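Local atomic coordinates of ferredoxin-thioredoxin reductase subunit A2, chloroplastic (Arabidopsis thaliana, PDB entry 7C2B), a protein that probably serves as the variable subunit of ferredoxin-thioredoxin reductase, the enzyme that passes electrons from reduced ferredoxin to thioredoxins. Residues Leu44-Val49 with Phe98-Lys103. Sequence-based numbering, arbitrary orientation.
Sequences LKVYHV and FFTHLK. With NO3 (nitrate ion), chain J.
The Phe98 ring carries Val49 CG2 over one face, in a CH-pi contact 3.7 Å from the ring centroid, while Thr100 OG1 lies at its edge, in plane. The imidazole of His48 works through its edge: Phe99 O and Thr100 OG1 both lie near the ring plane. A chi1 of 64° places the His48 ring between its own backbone N and carbonyl carbon and turns NE2 to Phe99 O, to which it donates over 2.6 Å, the N-H...O angle being 171°. NE2 approaches nearly along the C=O axis, and Thr100 OG1 adds a weak second bond to the same oxygen. Thr100 and Val46 reach tip to tip, CG2 meeting CG1 at 3.9 Å. Further along, the side chains of Leu44 and Leu102 cross obliquely, their CD2 atoms 3.5 Å apart, closer than usual van der Waals contact. No backbone hydrogen bond joins the segments: in this SH3-clan domain, strand 94-102, outermost within this chain in the five-stranded antiparallel sheet, pairs with 82-90, and 45-46 with 55-56, so side chains make the join. An alanine at His48 would remove the ring that donates to Phe99 O and would probably loosen the join there. A neutral His48 would have to carry its proton on NE2, and acceptance by the carbonyl is likely to stabilise that tautomer or a protonated ring, beside the buried apolar contacts of Leu44, Val46 and Val49.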
# COMPACT_ATOMS: atom_id res chain seq x y z
N LEU B 44 -16.93 9.96 1.36
CA LEU B 44 -16.33 8.82 0.67
C LEU B 44 -16.91 8.76 -0.73
O LEU B 44 -18.11 8.49 -0.89
CB LEU B 44 -16.60 7.53 1.44
CG LEU B 44 -16.30 6.24 0.65
CD1 LEU B 44 -14.85 6.20 0.19
CD2 LEU B 44 -16.63 5.03 1.52
N LYS B 45 -16.08 9.01 -1.74
CA LYS B 45 -16.49 8.90 -3.13
C LYS B 45 -16.06 7.55 -3.69
O LYS B 45 -14.95 7.09 -3.42
CB LYS B 45 -15.86 10.02 -3.98
CG LYS B 45 -16.13 11.44 -3.48
CD LYS B 45 -15.27 12.44 -4.25
CE LYS B 45 -15.77 13.87 -4.11
NZ LYS B 45 -15.24 14.55 -2.88
N VAL B 46 -16.93 6.92 -4.47
CA VAL B 46 -16.57 5.66 -5.12
C VAL B 46 -16.85 5.78 -6.61
O VAL B 46 -17.71 6.55 -7.06
CB VAL B 46 -17.29 4.42 -4.50
CG1 VAL B 46 -16.82 4.20 -3.04
CG2 VAL B 46 -18.81 4.53 -4.58
N TYR B 47 -16.11 4.99 -7.38
CA TYR B 47 -16.02 5.17 -8.82
C TYR B 47 -16.39 3.94 -9.62
O TYR B 47 -16.36 3.99 -10.85
CB TYR B 47 -14.59 5.63 -9.19
CG TYR B 47 -14.23 6.93 -8.52
CD1 TYR B 47 -14.63 8.15 -9.08
CD2 TYR B 47 -13.54 6.96 -7.32
CE1 TYR B 47 -14.32 9.35 -8.48
CE2 TYR B 47 -13.23 8.17 -6.71
CZ TYR B 47 -13.64 9.36 -7.30
OH TYR B 47 -13.34 10.56 -6.70
N HIS B 48 -16.75 2.83 -8.97
CA HIS B 48 -16.95 1.56 -9.64
C HIS B 48 -18.42 1.22 -9.88
O HIS B 48 -18.71 0.12 -10.37
CB HIS B 48 -16.31 0.43 -8.82
CG HIS B 48 -16.94 0.25 -7.48
ND1 HIS B 48 -17.02 1.28 -6.56
CD2 HIS B 48 -17.56 -0.81 -6.91
CE1 HIS B 48 -17.64 0.84 -5.47
NE2 HIS B 48 -17.98 -0.42 -5.67
N VAL B 49 -19.36 2.10 -9.54
CA VAL B 49 -20.77 1.75 -9.70
C VAL B 49 -21.12 1.82 -11.18
O VAL B 49 -20.78 2.78 -11.87
CB VAL B 49 -21.65 2.68 -8.85
CG1 VAL B 49 -23.11 2.32 -9.01
CG2 VAL B 49 -21.25 2.55 -7.39
N PHE B 98 -25.15 -2.12 -5.47
CA PHE B 98 -23.70 -2.24 -5.57
C PHE B 98 -23.12 -2.55 -4.21
O PHE B 98 -23.79 -2.45 -3.18
CB PHE B 98 -23.06 -0.97 -6.17
CG PHE B 98 -23.21 0.27 -5.31
CD1 PHE B 98 -24.35 1.05 -5.41
CD2 PHE B 98 -22.20 0.66 -4.43
CE1 PHE B 98 -24.50 2.20 -4.64
CE2 PHE B 98 -22.35 1.80 -3.65
CZ PHE B 98 -23.49 2.58 -3.77
N PHE B 99 -21.84 -2.92 -4.21
CA PHE B 99 -21.09 -3.18 -3.00
C PHE B 99 -19.94 -2.19 -2.91
O PHE B 99 -19.41 -1.73 -3.93
CB PHE B 99 -20.55 -4.62 -2.99
CG PHE B 99 -21.61 -5.65 -3.20
CD1 PHE B 99 -22.44 -6.04 -2.14
CD2 PHE B 99 -21.81 -6.22 -4.44
CE1 PHE B 99 -23.44 -6.98 -2.33
CE2 PHE B 99 -22.82 -7.17 -4.64
CZ PHE B 99 -23.63 -7.55 -3.58
N THR B 100 -19.56 -1.87 -1.68
CA THR B 100 -18.41 -1.03 -1.40
C THR B 100 -17.72 -1.61 -0.17
O THR B 100 -18.39 -2.03 0.78
CB THR B 100 -18.80 0.44 -1.15
OG1 THR B 100 -19.27 1.04 -2.37
CG2 THR B 100 -17.61 1.24 -0.64
N HIS B 101 -16.39 -1.65 -0.20
CA HIS B 101 -15.60 -2.11 0.94
C HIS B 101 -15.33 -0.95 1.89
O HIS B 101 -14.88 0.12 1.46
CB HIS B 101 -14.29 -2.72 0.45
CG HIS B 101 -14.46 -4.06 -0.20
ND1 HIS B 101 -14.82 -4.21 -1.53
CD2 HIS B 101 -14.28 -5.31 0.28
CE1 HIS B 101 -14.87 -5.49 -1.83
NE2 HIS B 101 -14.55 -6.18 -0.74
N LEU B 102 -15.59 -1.17 3.19
CA LEU B 102 -15.40 -0.15 4.21
C LEU B 102 -14.56 -0.71 5.36
O LEU B 102 -14.46 -1.92 5.56
CB LEU B 102 -16.74 0.34 4.80
CG LEU B 102 -17.82 0.86 3.86
CD1 LEU B 102 -19.00 1.38 4.69
CD2 LEU B 102 -17.24 1.95 3.01
N LYS B 103 -13.95 0.21 6.11
CA LYS B 103 -13.37 -0.14 7.40
C LYS B 103 -14.22 0.46 8.51
O LYS B 103 -15.09 1.30 8.27
CB LYS B 103 -11.91 0.31 7.50
CG LYS B 103 -11.64 1.77 7.18
CD LYS B 103 -10.14 2.02 7.22
CE LYS B 103 -9.77 3.36 6.63
NZ LYS B 103 -10.35 4.45 7.45
N NO3 J . -12.33 -8.45 -1.91
O1 NO3 J . -11.13 -8.70 -2.24
O2 NO3 J . -13.20 -8.18 -2.80
O3 NO3 J . -12.66 -8.48 -0.68